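Long-range contacts in protease LasA (Pseudomonas aeruginosa, PDB 3IT5), which cleaves pentaglycine cross-links in staphylococcal cell-wall peptidoglycan and takes part in breaking down host elastin, as a secreted zinc metallopeptidase of the M23A family: residues N5-P10 with A137-Y142; L62-V67 with I106-C111; M82-V87 with L99-G104; Y142-G147 with R156-Y161. All coordinates share one frame; numbering follows the deposited sequence.

Contact 1 of 4, residues N5-P10 with A137-Y142; sequences NLMQLP and ASFGPY
M7 and F139 both carry CG anti to their carbonyl carbon (chi1 -80° and -65°), and the two side chains lie side by side, pointing the same way. M7 SD comes to 3.7 Å from F139 CE2 in a Met-aromatic contact, the sulfur oblique to the ring. At the ring's edge, near its plane, Q8 O approaches CD2. L9 crosses both aromatic residues at about a right angle and divides its branches between them: CD2 rests 3.7 Å from F139 CB, while CD1 reaches Y142 CE2 at the same distance. The backbones are joined by a nearly straight bond, G140 N to M7 O at 2.7 Å (174° at the hydrogen), and the same oxygen takes a CA-H...O contact from F139. G140 sits in a type II' turn from F139 to Y142, where its positive phi suits a glycine. A water bridges the segments, accepting from M7 N at 2.7 Å and donating to S138 O at 2.9 Å. Outside, M7 also packs on L125 of strand 121-127, and Y142 OH bonds to Y176 O. The N-terminal segment is thus fastened to the hairpin turn through main-chain polar groups, direct or water-bridged, while its side-chain contacts there are chiefly apolar and buried.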
loop_
_atom_site.group_PDB
_atom_site.type_symbol
_atom_site.label_atom_id
_atom_site.label_comp_id
_atom_site.label_asym_id
_atom_site.label_seq_id
_atom_site.Cartn_x
_atom_site.Cartn_y
_atom_site.Cartn_z
ATOM N N ASN A 5 -15.340 -4.789 0.779
ATOM C CA ASN A 5 -15.613 -3.799 1.828
ATOM C C ASN A 5 -14.622 -3.873 3.003
ATOM O O ASN A 5 -14.836 -3.251 4.047
ATOM C CB ASN A 5 -17.047 -3.970 2.346
ATOM C CG ASN A 5 -17.254 -5.290 3.065
ATOM O OD1 ASN A 5 -16.501 -6.246 2.863
ATOM N ND2 ASN A 5 -18.274 -5.348 3.920
ATOM N N LEU A 6 -13.549 -4.641 2.823
ATOM C CA LEU A 6 -12.564 -4.876 3.883
ATOM C C LEU A 6 -11.467 -3.821 3.932
ATOM O O LEU A 6 -10.982 -3.472 5.013
ATOM C CB LEU A 6 -11.941 -6.274 3.747
ATOM C CG LEU A 6 -10.913 -6.729 4.796
ATOM C CD1 LEU A 6 -11.471 -6.671 6.224
ATOM C CD2 LEU A 6 -10.410 -8.120 4.478
ATOM N N MET A 7 -11.087 -3.308 2.763
ATOM C CA MET A 7 -9.907 -2.458 2.650
ATOM C C MET A 7 -10.124 -1.117 1.963
ATOM O O MET A 7 -10.897 -1.004 1.009
ATOM C CB MET A 7 -8.778 -3.218 1.949
ATOM C CG MET A 7 -8.043 -4.166 2.865
ATOM S SD MET A 7 -6.815 -5.136 1.998
ATOM C CE MET A 7 -7.791 -6.570 1.580
ATOM N N GLN A 8 -9.431 -0.106 2.484
ATOM C CA GLN A 8 -9.269 1.190 1.838
ATOM C C GLN A 8 -7.799 1.325 1.422
ATOM O O GLN A 8 -6.980 0.460 1.742
ATOM C CB GLN A 8 -9.653 2.325 2.803
ATOM C CG GLN A 8 -8.790 2.389 4.072
ATOM C CD GLN A 8 -8.687 3.779 4.669
ATOM O OE1 GLN A 8 -7.610 4.380 4.670
ATOM N NE2 GLN A 8 -9.790 4.296 5.179
ATOM N N LEU A 9 -7.466 2.410 0.725
ATOM C CA LEU A 9 -6.078 2.708 0.361
ATOM C C LEU A 9 -5.261 3.113 1.600
ATOM O O LEU A 9 -5.806 3.738 2.518
ATOM C CB LEU A 9 -6.034 3.812 -0.705
ATOM C CG LEU A 9 -6.729 3.501 -2.036
ATOM C CD1 LEU A 9 -7.103 4.792 -2.781
ATOM C CD2 LEU A 9 -5.875 2.578 -2.917
ATOM N N PRO A 10 -3.955 2.762 1.629
ATOM C CA PRO A 10 -3.116 2.962 2.823
ATOM C C PRO A 10 -2.609 4.396 3.053
ATOM O O PRO A 10 -1.444 4.595 3.424
ATOM C CB PRO A 10 -1.950 1.991 2.590
ATOM C CG PRO A 10 -1.816 1.935 1.112
ATOM C CD PRO A 10 -3.215 2.066 0.557
ATOM N N ALA A 137 -8.459 -7.302 -6.449
ATOM C CA ALA A 137 -8.648 -6.799 -5.083
ATOM C C ALA A 137 -9.246 -5.388 -5.049
ATOM O O ALA A 137 -8.892 -4.537 -5.868
ATOM C CB ALA A 137 -7.337 -6.839 -4.314
ATOM N N SER A 138 -10.155 -5.152 -4.103
ATOM C CA SER A 138 -10.744 -3.822 -3.911
ATOM C C SER A 138 -10.085 -3.034 -2.776
ATOM O O SER A 138 -9.807 -3.572 -1.703
ATOM C CB SER A 138 -12.254 -3.901 -3.668
ATOM O OG SER A 138 -12.959 -4.218 -4.856
ATOM N N PHE A 139 -9.834 -1.758 -3.045
ATOM C CA PHE A 139 -9.377 -0.805 -2.050
ATOM C C PHE A 139 -10.301 0.387 -2.187
ATOM O O PHE A 139 -10.176 1.170 -3.133
ATOM C CB PHE A 139 -7.924 -0.411 -2.309
ATOM C CG PHE A 139 -6.957 -1.548 -2.145
ATOM C CD1 PHE A 139 -6.535 -2.281 -3.250
ATOM C CD2 PHE A 139 -6.483 -1.898 -0.884
ATOM C CE1 PHE A 139 -5.646 -3.343 -3.104
ATOM C CE2 PHE A 139 -5.596 -2.959 -0.724
ATOM C CZ PHE A 139 -5.176 -3.685 -1.841
ATOM N N GLY A 140 -11.254 0.491 -1.263
ATOM C CA GLY A 140 -12.390 1.396 -1.433
ATOM C C GLY A 140 -13.211 0.931 -2.626
ATOM O O GLY A 140 -13.421 -0.274 -2.794
ATOM N N PRO A 141 -13.661 1.878 -3.476
ATOM C CA PRO A 141 -14.421 1.525 -4.676
ATOM C C PRO A 141 -13.552 0.913 -5.784
ATOM O O PRO A 141 -14.087 0.291 -6.705
ATOM C CB PRO A 141 -14.993 2.873 -5.132
ATOM C CG PRO A 141 -13.991 3.879 -4.653
ATOM C CD PRO A 141 -13.494 3.338 -3.335
ATOM N N TYR A 142 -12.232 1.092 -5.686
ATOM C CA TYR A 142 -11.298 0.675 -6.740
ATOM C C TYR A 142 -11.025 -0.826 -6.758
ATOM O O TYR A 142 -10.678 -1.419 -5.728
ATOM C CB TYR A 142 -9.957 1.410 -6.621
ATOM C CG TYR A 142 -10.053 2.916 -6.552
ATOM C CD1 TYR A 142 -10.455 3.663 -7.659
ATOM C CD2 TYR A 142 -9.722 3.595 -5.382
ATOM C CE1 TYR A 142 -10.543 5.054 -7.592
ATOM C CE2 TYR A 142 -9.808 4.980 -5.306
ATOM C CZ TYR A 142 -10.219 5.701 -6.414
ATOM O OH TYR A 142 -10.295 7.070 -6.347
HETATM O O HOH W 1 -11.484 -4.587 0.379
#

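Contact 2 of 4, residues L62-V67 with I106-C111; sequences LSRCQV and INTALC
A disulfide, C65 to C111, ties the tight turn between strands 57-63 and 66-70 to the residues just after the short helix 106-109. The SG atoms are 2.0 Å apart, with a torsion of -80° about the S-S bond. Each sulfur lies between its own backbone N and carbonyl carbon. Next to the bridge, C65 CB packs 3.2 Å from T108 O, the carbonyl that accepts the hydrogen bond of C111 N, and S63 OG lies 3.1 Å from C111 SG. The hydroxyl itself is bonded elsewhere: it accepts from C65 N, forming an ST turn, and is hydrogen-bonded to E112 OE2.

The turn from S63 to Q66 is a type I beta turn, and the hairpin carries a classic beta bulge, with L62 and S63 both facing Q66. It belongs to the antiparallel sheet of the M23 peptidase fold.

From the turn R64 reaches over to the helix. Its CG passes 4.0 Å from C111 CB, the chain bends at chi3 (-76°), and the side chain crosses T108 at about a right angle. T108 CG2 lies over one face of the guanidinium, offset toward the rim, while NH2 makes a weak, strongly bent bond to T108 OG1 at 2.8 Å (115° at the hydrogen). OG1 has a further partner in N105 OD1. A109 O is hydrogen-bonded to ND1 of H81, the inferred catalytic proton donor/acceptor.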
loop_
_atom_site.group_PDB
_atom_site.type_symbol
_atom_site.label_atom_id
_atom_site.label_comp_id
_atom_site.label_asym_id
_atom_site.label_seq_id
_atom_site.Cartn_x
_atom_site.Cartn_y
_atom_site.Cartn_z
ATOM N N LEU A 62 7.686 -4.998 12.939
ATOM C CA LEU A 62 8.810 -5.879 12.605
ATOM C C LEU A 62 10.158 -5.177 12.764
ATOM O O LEU A 62 11.164 -5.815 13.070
ATOM C CB LEU A 62 8.650 -6.428 11.180
ATOM C CG LEU A 62 7.618 -7.552 11.015
ATOM C CD1 LEU A 62 6.852 -7.440 9.703
ATOM C CD2 LEU A 62 8.279 -8.916 11.143
ATOM N N SER A 63 10.160 -3.860 12.556
ATOM C CA SER A 63 11.356 -3.033 12.674
ATOM C C SER A 63 10.950 -1.561 12.609
ATOM O O SER A 63 9.780 -1.251 12.371
ATOM C CB SER A 63 12.344 -3.351 11.548
ATOM O OG SER A 63 11.872 -2.857 10.305
ATOM N N ARG A 64 11.917 -0.663 12.796
ATOM C CA ARG A 64 11.680 0.790 12.705
ATOM C C ARG A 64 11.106 1.239 11.352
ATOM O O ARG A 64 10.578 2.349 11.230
ATOM C CB ARG A 64 12.972 1.569 13.021
ATOM C CG ARG A 64 14.106 1.419 12.000
ATOM C CD ARG A 64 15.429 1.987 12.525
ATOM N NE ARG A 64 15.453 3.450 12.493
ATOM C CZ ARG A 64 16.120 4.183 11.605
ATOM N NH1 ARG A 64 16.856 3.605 10.665
ATOM N NH2 ARG A 64 16.059 5.506 11.665
ATOM N N CYS A 65 11.209 0.371 10.347
ATOM C CA CYS A 65 10.805 0.716 8.989
ATOM C C CYS A 65 9.811 -0.258 8.337
ATOM O O CYS A 65 9.563 -0.181 7.129
ATOM C CB CYS A 65 12.050 0.889 8.111
ATOM S SG CYS A 65 12.776 -0.620 7.454
ATOM N N GLN A 66 9.235 -1.160 9.133
ATOM C CA GLN A 66 8.274 -2.135 8.599
ATOM C C GLN A 66 7.178 -2.519 9.587
ATOM O O GLN A 66 7.448 -2.755 10.771
ATOM C CB GLN A 66 8.980 -3.395 8.084
ATOM C CG GLN A 66 8.141 -4.189 7.082
ATOM C CD GLN A 66 8.850 -5.398 6.496
ATOM O OE1 GLN A 66 8.672 -5.713 5.316
ATOM N NE2 GLN A 66 9.637 -6.092 7.314
ATOM N N VAL A 67 5.950 -2.594 9.066
ATOM C CA VAL A 67 4.733 -2.868 9.837
ATOM C C VAL A 67 3.827 -3.802 9.035
ATOM O O VAL A 67 3.753 -3.699 7.805
ATOM C CB VAL A 67 3.949 -1.554 10.145
ATOM C CG1 VAL A 67 2.533 -1.842 10.660
ATOM C CG2 VAL A 67 4.701 -0.693 11.152
ATOM N N ILE A 106 16.963 7.559 2.912
ATOM C CA ILE A 106 17.243 6.215 2.394
ATOM C C ILE A 106 17.715 5.249 3.487
ATOM O O ILE A 106 17.538 4.035 3.385
ATOM C CB ILE A 106 18.283 6.264 1.233
ATOM C CG1 ILE A 106 18.165 5.017 0.346
ATOM C CG2 ILE A 106 19.714 6.457 1.771
ATOM C CD1 ILE A 106 18.812 5.153 -1.033
ATOM N N ASN A 107 18.315 5.811 4.531
ATOM C CA ASN A 107 18.904 5.039 5.613
ATOM C C ASN A 107 17.822 4.275 6.366
ATOM O O ASN A 107 17.912 3.054 6.544
ATOM C CB ASN A 107 19.682 5.975 6.548
ATOM C CG ASN A 107 20.411 7.091 5.790
ATOM O OD1 ASN A 107 19.793 7.889 5.070
ATOM N ND2 ASN A 107 21.719 7.146 5.944
ATOM N N THR A 108 16.796 5.005 6.790
ATOM C CA THR A 108 15.634 4.404 7.433
ATOM C C THR A 108 14.827 3.612 6.408
ATOM O O THR A 108 14.423 2.482 6.680
ATOM C CB THR A 108 14.761 5.463 8.118
ATOM O OG1 THR A 108 15.583 6.253 8.988
ATOM C CG2 THR A 108 13.645 4.809 8.931
ATOM N N ALA A 109 14.635 4.199 5.225
ATOM C CA ALA A 109 13.891 3.570 4.130
ATOM C C ALA A 109 14.316 2.130 3.843
ATOM O O ALA A 109 13.505 1.303 3.409
ATOM C CB ALA A 109 13.992 4.417 2.863
ATOM N N LEU A 110 15.587 1.836 4.090
ATOM C CA LEU A 110 16.119 0.512 3.813
ATOM C C LEU A 110 16.740 -0.110 5.063
ATOM O O LEU A 110 17.829 -0.671 5.003
ATOM C CB LEU A 110 17.129 0.574 2.650
ATOM C CG LEU A 110 16.642 1.179 1.326
ATOM C CD1 LEU A 110 17.807 1.446 0.407
ATOM C CD2 LEU A 110 15.597 0.300 0.624
ATOM N N CYS A 111 16.031 -0.021 6.190
ATOM C CA CYS A 111 16.490 -0.621 7.454
ATOM C C CYS A 111 16.621 -2.148 7.367
ATOM O O CYS A 111 17.433 -2.761 8.076
ATOM C CB CYS A 111 15.571 -0.220 8.620
ATOM S SG CYS A 111 14.088 -1.244 8.879
#

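Contact 3 of 4, residues M82-V87 with L99-G104; sequences MDQIQV and LGVYAG
V101 CG2 lies under the length of Q84, within 3.7 Å of its CD and in contact with every side-chain atom from CB to the amide. Q84 CG is anti to its carbonyl carbon (chi1 -58°) and the chain beyond is extended. The same methyl touches D83 CB, and D83 CB also meets A103 CB at 3.9 Å. M82, bent at chi2 and chi3, curls back so that CE reaches L99 CB at 4.0 Å. D83 and V101 form an antiparallel hydrogen-bonded pair: D83 N gives to V101 O at 2.8 Å and V101 N to D83 O at 3.0 Å, the second bond the straighter. Beyond Q84, where strand 82-83 has ended, Q86 N adds a bond to L99 O at 3.0 Å, arriving from above the carbonyl plane. At G100 the backbones come close: its CA is 3.5 Å from Q84 O. A water donates to D83 OD2 and accepts from G104 N, bridging the two segments beside A103. Within the M23 sheet, strand 98-102 is flanked by strands 75-83 and 50-52; L99 and G100 face V51 in a classic bulge. L99 packs on V67 and V69 of strand 66-70, while D83 and A103 lean on T108 and A109 of helix 106-109.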
loop_
_atom_site.group_PDB
_atom_site.type_symbol
_atom_site.label_atom_id
_atom_site.label_comp_id
_atom_site.label_asym_id
_atom_site.label_seq_id
_atom_site.Cartn_x
_atom_site.Cartn_y
_atom_site.Cartn_z
ATOM N N MET A 82 8.897 2.419 5.966
ATOM C CA MET A 82 8.203 3.194 6.993
ATOM C C MET A 82 9.185 3.958 7.870
ATOM O O MET A 82 10.385 3.673 7.877
ATOM C CB MET A 82 7.346 2.276 7.871
ATOM C CG MET A 82 6.168 1.620 7.164
ATOM S SD MET A 82 4.892 2.792 6.678
ATOM C CE MET A 82 4.327 3.402 8.273
ATOM N N ASP A 83 8.665 4.937 8.602
ATOM C CA ASP A 83 9.448 5.707 9.560
ATOM C C ASP A 83 8.498 6.223 10.633
ATOM O O ASP A 83 7.282 6.253 10.422
ATOM C CB ASP A 83 10.161 6.872 8.853
ATOM C CG ASP A 83 11.197 7.567 9.737
ATOM O OD1 ASP A 83 11.679 6.966 10.724
ATOM O OD2 ASP A 83 11.535 8.730 9.433
ATOM N N GLN A 84 9.050 6.598 11.787
ATOM C CA GLN A 84 8.287 7.245 12.856
ATOM C C GLN A 84 7.039 6.434 13.221
ATOM O O GLN A 84 5.926 6.971 13.332
ATOM C CB GLN A 84 7.936 8.689 12.455
ATOM C CG GLN A 84 9.162 9.557 12.126
ATOM C CD GLN A 84 8.809 10.962 11.653
ATOM O OE1 GLN A 84 7.727 11.475 11.930
ATOM N NE2 GLN A 84 9.736 11.593 10.944
ATOM N N ILE A 85 7.242 5.130 13.404
ATOM C CA ILE A 85 6.157 4.203 13.721
ATOM C C ILE A 85 5.499 4.565 15.049
ATOM O O ILE A 85 6.163 4.681 16.083
ATOM C CB ILE A 85 6.628 2.726 13.703
ATOM C CG1 ILE A 85 7.228 2.389 12.329
ATOM C CG2 ILE A 85 5.463 1.787 14.043
ATOM C CD1 ILE A 85 7.623 0.925 12.141
ATOM N N GLN A 86 4.188 4.773 14.997
ATOM C CA GLN A 86 3.439 5.216 16.161
ATOM C C GLN A 86 2.410 4.187 16.639
ATOM O O GLN A 86 1.447 4.526 17.331
ATOM C CB GLN A 86 2.799 6.582 15.901
ATOM C CG GLN A 86 1.801 6.629 14.763
ATOM C CD GLN A 86 1.017 7.925 14.748
ATOM O OE1 GLN A 86 1.594 9.012 14.729
ATOM N NE2 GLN A 86 -0.308 7.815 14.752
ATOM N N VAL A 87 2.628 2.929 16.266
ATOM C CA VAL A 87 1.807 1.816 16.757
ATOM C C VAL A 87 2.708 0.748 17.390
ATOM O O VAL A 87 3.929 0.764 17.186
ATOM C CB VAL A 87 0.892 1.215 15.652
ATOM C CG1 VAL A 87 -0.318 2.123 15.400
ATOM C CG2 VAL A 87 1.665 0.959 14.365
ATOM N N LEU A 99 -0.238 4.753 11.030
ATOM C CA LEU A 99 0.832 3.836 11.436
ATOM C C LEU A 99 2.168 4.555 11.577
ATOM O O LEU A 99 3.064 4.086 12.286
ATOM C CB LEU A 99 0.968 2.700 10.417
ATOM C CG LEU A 99 -0.291 1.902 10.052
ATOM C CD1 LEU A 99 0.056 0.770 9.085
ATOM C CD2 LEU A 99 -0.972 1.351 11.298
ATOM N N GLY A 100 2.295 5.684 10.880
ATOM C CA GLY A 100 3.512 6.484 10.889
ATOM C C GLY A 100 3.617 7.339 9.638
ATOM O O GLY A 100 2.640 7.963 9.207
ATOM N N VAL A 101 4.812 7.366 9.058
ATOM C CA VAL A 101 5.052 8.063 7.796
ATOM C C VAL A 101 5.899 7.172 6.909
ATOM O O VAL A 101 6.520 6.224 7.405
ATOM C CB VAL A 101 5.780 9.423 8.007
ATOM C CG1 VAL A 101 4.847 10.456 8.642
ATOM C CG2 VAL A 101 7.042 9.245 8.860
ATOM N N TYR A 102 5.920 7.443 5.605
ATOM C CA TYR A 102 6.945 6.825 4.773
ATOM C C TYR A 102 8.249 7.601 4.936
ATOM O O TYR A 102 8.233 8.793 5.244
ATOM C CB TYR A 102 6.515 6.635 3.308
ATOM C CG TYR A 102 6.146 7.874 2.516
ATOM C CD1 TYR A 102 7.126 8.660 1.910
ATOM C CD2 TYR A 102 4.810 8.222 2.319
ATOM C CE1 TYR A 102 6.787 9.785 1.160
ATOM C CE2 TYR A 102 4.458 9.344 1.567
ATOM C CZ TYR A 102 5.449 10.119 0.993
ATOM O OH TYR A 102 5.107 11.225 0.253
ATOM N N ALA A 103 9.373 6.912 4.765
ATOM C CA ALA A 103 10.680 7.480 5.103
ATOM C C ALA A 103 11.163 8.537 4.108
ATOM O O ALA A 103 11.023 8.376 2.892
ATOM C CB ALA A 103 11.718 6.366 5.265
ATOM N N GLY A 104 11.720 9.620 4.646
ATOM C CA GLY A 104 12.314 10.690 3.833
ATOM C C GLY A 104 13.830 10.618 3.767
ATOM O O GLY A 104 14.482 11.529 3.246
HETATM O O HOH W 2 10.753 10.333 7.207
#

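Contact 4 of 4, residues Y142-G147 with R156-Y161; sequences YRINVG and RRYYFY
R143 and Y161 exchange two straight backbone hydrogen bonds, R143 N to Y161 O and Y161 N to R143 O, both 2.8 Å. Two residues on, N145 N gives a bond of 3.0 Å to Y159 O, whereas the return bond from Y159 N to N145 O is weak. Between these hydrogen-bonded pairs sits the non-hydrogen-bonded pair I144 and F160. One side-chain bond supplements them: N145 ND2 donates to R157 O at 2.8 Å, with the acceptor in the amide plane, while OD1 is taken by Q135 NE2.

The CH-pi contact belongs to N145 and Y159. N145 CB stands over one face of the Y159 ring, offset toward the rim and nearest CZ, 3.5 Å from the centroid, and the amide and ring planes are only 13° apart. With Y159 CG between its backbone N and carbonyl carbon (chi1 52°), the end of the side chain comes nearer to N145 than its base.

Apolar packing gathers on the face of I144 and F160, with Y158 and Y142 alongside. I144 CD1 lies 3.6 Å from Y158 CE1 and 3.9 Å from F160 CZ, oblique to both rings. Y142 crosses F160 at about a right angle, CD1 against F160 CB. F160 also meets F35 edge-to-face, and Y158 OH makes a weak bond to N20 O, the Y158 side chain being about 7 Å from that of the zinc ligand H23.

Strands 142-145 and 159-161 run at 149°, an antiparallel pairing at the middle of a four-stranded sheet, from which Y142 and F160 pack on L175 of strand 175-176 in the large sheet.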
loop_
_atom_site.group_PDB
_atom_site.type_symbol
_atom_site.label_atom_id
_atom_site.label_comp_id
_atom_site.label_asym_id
_atom_site.label_seq_id
_atom_site.Cartn_x
_atom_site.Cartn_y
_atom_site.Cartn_z
ATOM N N TYR A 142 -12.232 1.092 -5.686
ATOM C CA TYR A 142 -11.298 0.675 -6.740
ATOM C C TYR A 142 -11.025 -0.826 -6.758
ATOM O O TYR A 142 -10.678 -1.419 -5.728
ATOM C CB TYR A 142 -9.957 1.410 -6.621
ATOM C CG TYR A 142 -10.053 2.916 -6.552
ATOM C CD1 TYR A 142 -10.455 3.663 -7.659
ATOM C CD2 TYR A 142 -9.722 3.595 -5.382
ATOM C CE1 TYR A 142 -10.543 5.054 -7.592
ATOM C CE2 TYR A 142 -9.808 4.980 -5.306
ATOM C CZ TYR A 142 -10.219 5.701 -6.414
ATOM O OH TYR A 142 -10.295 7.070 -6.347
ATOM N N ARG A 143 -11.183 -1.424 -7.936
ATOM C CA ARG A 143 -10.712 -2.775 -8.204
ATOM C C ARG A 143 -9.437 -2.663 -9.027
ATOM O O ARG A 143 -9.410 -1.988 -10.058
ATOM C CB ARG A 143 -11.763 -3.587 -8.969
ATOM C CG ARG A 143 -11.305 -4.995 -9.353
ATOM C CD ARG A 143 -12.294 -5.678 -10.287
ATOM N NE ARG A 143 -13.493 -6.125 -9.580
ATOM C CZ ARG A 143 -14.434 -6.910 -10.101
ATOM N NH1 ARG A 143 -14.331 -7.358 -11.348
ATOM N NH2 ARG A 143 -15.482 -7.257 -9.364
ATOM N N ILE A 144 -8.381 -3.321 -8.566
ATOM C CA ILE A 144 -7.086 -3.247 -9.237
ATOM C C ILE A 144 -6.914 -4.360 -10.278
ATOM O O ILE A 144 -7.261 -5.523 -10.037
ATOM C CB ILE A 144 -5.912 -3.196 -8.210
ATOM C CG1 ILE A 144 -4.548 -3.115 -8.908
ATOM C CG2 ILE A 144 -5.966 -4.372 -7.247
ATOM C CD1 ILE A 144 -3.419 -2.641 -7.992
ATOM N N ASN A 145 -6.424 -3.974 -11.451
ATOM C CA ASN A 145 -5.977 -4.929 -12.448
ATOM C C ASN A 145 -4.459 -4.868 -12.527
ATOM O O ASN A 145 -3.869 -3.788 -12.649
ATOM C CB ASN A 145 -6.597 -4.640 -13.813
ATOM C CG ASN A 145 -6.488 -5.818 -14.773
ATOM O OD1 ASN A 145 -7.190 -6.823 -14.626
ATOM N ND2 ASN A 145 -5.626 -5.686 -15.777
ATOM N N VAL A 146 -3.849 -6.043 -12.442
ATOM C CA VAL A 146 -2.404 -6.215 -12.425
ATOM C C VAL A 146 -1.822 -6.244 -13.851
ATOM O O VAL A 146 -2.346 -6.934 -14.732
ATOM C CB VAL A 146 -2.065 -7.501 -11.606
ATOM C CG1 VAL A 146 -0.988 -8.347 -12.248
ATOM C CG2 VAL A 146 -1.751 -7.150 -10.147
ATOM N N GLY A 147 -0.744 -5.485 -14.060
ATOM C CA GLY A 147 -0.047 -5.411 -15.353
ATOM C C GLY A 147 0.699 -6.685 -15.728
ATOM O O GLY A 147 0.613 -7.690 -15.023
ATOM N N ARG A 156 -3.514 0.865 -19.892
ATOM C CA ARG A 156 -4.309 -0.145 -20.586
ATOM C C ARG A 156 -4.255 -1.509 -19.883
ATOM O O ARG A 156 -5.203 -2.292 -19.973
ATOM C CB ARG A 156 -3.848 -0.267 -22.040
ATOM C CG ARG A 156 -4.414 0.817 -22.949
ATOM C CD ARG A 156 -3.436 1.253 -24.033
ATOM N NE ARG A 156 -3.178 0.218 -25.032
ATOM C CZ ARG A 156 -1.979 -0.294 -25.304
ATOM N NH1 ARG A 156 -0.902 0.130 -24.659
ATOM N NH2 ARG A 156 -1.855 -1.226 -26.239
ATOM N N ARG A 157 -3.155 -1.781 -19.182
ATOM C CA ARG A 157 -2.962 -3.067 -18.497
ATOM C C ARG A 157 -3.035 -2.947 -16.976
ATOM O O ARG A 157 -3.597 -3.818 -16.310
ATOM C CB ARG A 157 -1.630 -3.704 -18.894
ATOM C CG ARG A 157 -1.426 -3.852 -20.391
ATOM C CD ARG A 157 -0.085 -4.491 -20.691
ATOM N NE ARG A 157 0.494 -3.934 -21.911
ATOM C CZ ARG A 157 1.593 -3.186 -21.949
ATOM N NH1 ARG A 157 2.265 -2.913 -20.837
ATOM N NH2 ARG A 157 2.029 -2.722 -23.112
ATOM N N TYR A 158 -2.447 -1.881 -16.441
ATOM C CA TYR A 158 -2.478 -1.608 -15.006
ATOM C C TYR A 158 -3.383 -0.420 -14.729
ATOM O O TYR A 158 -3.186 0.661 -15.290
ATOM C CB TYR A 158 -1.071 -1.324 -14.469
ATOM C CG TYR A 158 -1.035 -1.010 -12.987
ATOM C CD1 TYR A 158 -1.222 -2.015 -12.042
ATOM C CD2 TYR A 158 -0.820 0.292 -12.531
ATOM C CE1 TYR A 158 -1.197 -1.738 -10.683
ATOM C CE2 TYR A 158 -0.793 0.581 -11.169
ATOM C CZ TYR A 158 -0.977 -0.446 -10.251
ATOM O OH TYR A 158 -0.948 -0.188 -8.901
ATOM N N TYR A 159 -4.370 -0.622 -13.861
ATOM C CA TYR A 159 -5.324 0.431 -13.531
ATOM C C TYR A 159 -6.084 0.169 -12.233
ATOM O O TYR A 159 -6.198 -0.972 -11.776
ATOM C CB TYR A 159 -6.316 0.645 -14.689
ATOM C CG TYR A 159 -7.005 -0.622 -15.165
ATOM C CD1 TYR A 159 -8.169 -1.081 -14.550
ATOM C CD2 TYR A 159 -6.491 -1.359 -16.232
ATOM C CE1 TYR A 159 -8.807 -2.243 -14.983
ATOM C CE2 TYR A 159 -7.115 -2.521 -16.672
ATOM C CZ TYR A 159 -8.272 -2.958 -16.043
ATOM O OH TYR A 159 -8.888 -4.114 -16.472
ATOM N N PHE A 160 -6.595 1.247 -11.649
ATOM C CA PHE A 160 -7.545 1.180 -10.551
ATOM C C PHE A 160 -8.913 1.528 -11.132
ATOM O O PHE A 160 -9.129 2.658 -11.575
ATOM C CB PHE A 160 -7.165 2.183 -9.456
ATOM C CG PHE A 160 -5.890 1.843 -8.723
ATOM C CD1 PHE A 160 -5.936 1.271 -7.455
ATOM C CD2 PHE A 160 -4.646 2.101 -9.295
ATOM C CE1 PHE A 160 -4.763 0.953 -6.771
ATOM C CE2 PHE A 160 -3.465 1.786 -8.620
ATOM C CZ PHE A 160 -3.522 1.214 -7.359
ATOM N N TYR A 161 -9.828 0.559 -11.165
ATOM C CA TYR A 161 -11.163 0.821 -11.705
ATOM C C TYR A 161 -12.169 1.117 -10.602
ATOM O O TYR A 161 -12.480 0.245 -9.778
ATOM C CB TYR A 161 -11.653 -0.325 -12.605
ATOM C CG TYR A 161 -13.059 -0.117 -13.143
ATOM C CD1 TYR A 161 -13.304 0.791 -14.175
ATOM C CD2 TYR A 161 -14.144 -0.817 -12.610
ATOM C CE1 TYR A 161 -14.590 0.993 -14.668
ATOM C CE2 TYR A 161 -15.437 -0.621 -13.096
ATOM C CZ TYR A 161 -15.650 0.284 -14.127
ATOM O OH TYR A 161 -16.919 0.488 -14.619
#

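Contacts 2 and 3 share the large antiparallel sheet and lie on one side of the chain's centre, their centres 9 Å apart; they touch through C65 O and M82 N, probably hydrogen-bonded at 2.9 Å. Contacts 1 and 4 lie on the opposite side, 13 Å apart between centres, sharing Y142 and the four-stranded sheet. Along the chain, contact 3 is nested in the loop closed by contact 2, and both fall inside the long loop closed by contact 1; contact 4 follows. Contacts 2 and 4 stay about 17 Å apart at their nearest atoms. The N-terminal segment thus reaches a C-terminal sheet, with most of the large sheet and all three zinc ligands between them in sequence.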